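Local atomic coordinates of GTPase-activating protein BEM3 (Saccharomyces cerevisiae S288C, PDB entry 6FSF), a protein that acts as a GTPase-activating protein for CDC42 and, less efficiently, RHO1, and binds phosphatidylinositol 3-phosphate. Residues T26-R29 and L35-L38. Residues are numbered along the deposited sequence; the frame is centred on the assembly and turned at random.
Sequences TLYR and LSIL
Leu38 lies over one face of the Tyr28 ring. Leu38 CD1 sits 4.2 Å from the centroid of the Tyr28 ring, almost on the ring normal, a CH-pi contact. Ser36 OG meets the ring at its edge, in plane, 3.6 Å from Tyr28 CD1. Tyr28 CG stands anti to its backbone N (chi1 -179°), and this turns one face of the ring to Leu38 and an edge to Ser36 OG. The Arg29 guanidinium carries Leu35 CD2 over one face, 3.5 Å from Arg29 NH1; the two side chains run alongside each other. The backbones of Tyr28 and Ser36 form an antiparallel hydrogen-bonded pair. Tyr28 N donates to Ser36 O at 3.2 Å, and Ser36 N donates to Tyr28 O at 2.6 Å. Both bonds are bent, near 137°. Leu35 CA also approaches Tyr28 O. Thr26 CG2 packs beside Ile37 CG1 at the corner where strand 19-29 turns. Thr26 OG1 bonds Arg96 of helix 90-107, and Ser36 OG bonds Ser54 OG of strand 49-55. The contact belongs to the first hairpin of the PX domain sheet. Its chemistry is mixed: a short backbone pairing fixes the register, while a leucine methyl covers one face of the Tyr28 ring and one of the Arg29 guanidinium, probably shielding these faces in part from solvent.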
# COMPACT_ATOMS: atom_id res chain seq x y z
N THR A 26 -0.85 -0.33 -1.41
CA THR A 26 -1.54 -0.99 -2.51
C THR A 26 -1.59 -0.10 -3.75
O THR A 26 -2.40 -0.32 -4.64
CB THR A 26 -2.96 -1.40 -2.10
OG1 THR A 26 -3.75 -0.24 -1.86
CG2 THR A 26 -2.92 -2.25 -0.84
N LEU A 27 -0.71 0.92 -3.80
CA LEU A 27 -0.59 1.81 -4.95
C LEU A 27 0.81 1.77 -5.55
O LEU A 27 1.19 2.68 -6.29
CB LEU A 27 -0.95 3.24 -4.56
CG LEU A 27 -2.35 3.45 -3.97
CD1 LEU A 27 -2.53 4.91 -3.60
CD2 LEU A 27 -3.41 3.00 -4.96
N TYR A 28 1.57 0.73 -5.25
CA TYR A 28 2.95 0.62 -5.71
C TYR A 28 3.00 0.23 -7.18
O TYR A 28 2.27 -0.66 -7.63
CB TYR A 28 3.71 -0.40 -4.86
CG TYR A 28 5.17 -0.57 -5.25
CD1 TYR A 28 5.58 -1.64 -6.04
CD2 TYR A 28 6.13 0.33 -4.81
CE1 TYR A 28 6.91 -1.80 -6.38
CE2 TYR A 28 7.46 0.17 -5.15
CZ TYR A 28 7.85 -0.89 -5.94
OH TYR A 28 9.17 -1.05 -6.28
N ARG A 29 3.87 0.89 -7.93
CA ARG A 29 4.10 0.58 -9.34
C ARG A 29 5.30 -0.37 -9.44
O ARG A 29 6.41 -0.01 -9.04
CB ARG A 29 4.36 1.85 -10.15
CG ARG A 29 3.17 2.81 -10.19
CD ARG A 29 2.88 3.24 -11.62
NE ARG A 29 1.99 4.40 -11.68
CZ ARG A 29 0.70 4.34 -11.99
NH1 ARG A 29 0.13 3.18 -12.29
NH2 ARG A 29 -0.03 5.46 -12.02
N LEU A 35 -0.31 -0.94 -10.79
CA LEU A 35 -0.55 -0.82 -9.36
C LEU A 35 -0.52 -2.20 -8.71
O LEU A 35 -1.17 -3.14 -9.18
CB LEU A 35 -1.90 -0.15 -9.10
CG LEU A 35 -2.09 1.28 -9.62
CD1 LEU A 35 -3.47 1.81 -9.26
CD2 LEU A 35 -1.01 2.20 -9.09
N SER A 36 0.26 -2.33 -7.64
CA SER A 36 0.44 -3.61 -6.97
C SER A 36 0.55 -3.38 -5.47
O SER A 36 0.54 -2.25 -4.98
CB SER A 36 1.66 -4.35 -7.52
OG SER A 36 2.85 -3.62 -7.26
N ILE A 37 0.68 -4.48 -4.73
CA ILE A 37 0.65 -4.49 -3.28
C ILE A 37 2.07 -4.70 -2.78
O ILE A 37 2.67 -5.76 -3.00
CB ILE A 37 -0.30 -5.57 -2.74
CG1 ILE A 37 -1.72 -5.34 -3.26
CG2 ILE A 37 -0.28 -5.61 -1.22
CD1 ILE A 37 -2.62 -6.55 -3.17
N LEU A 38 2.62 -3.69 -2.10
CA LEU A 38 3.97 -3.75 -1.55
C LEU A 38 3.91 -4.27 -0.12
O LEU A 38 3.18 -3.73 0.72
CB LEU A 38 4.63 -2.37 -1.58
CG LEU A 38 6.09 -2.30 -1.13
CD1 LEU A 38 6.99 -3.04 -2.10
CD2 LEU A 38 6.54 -0.85 -0.96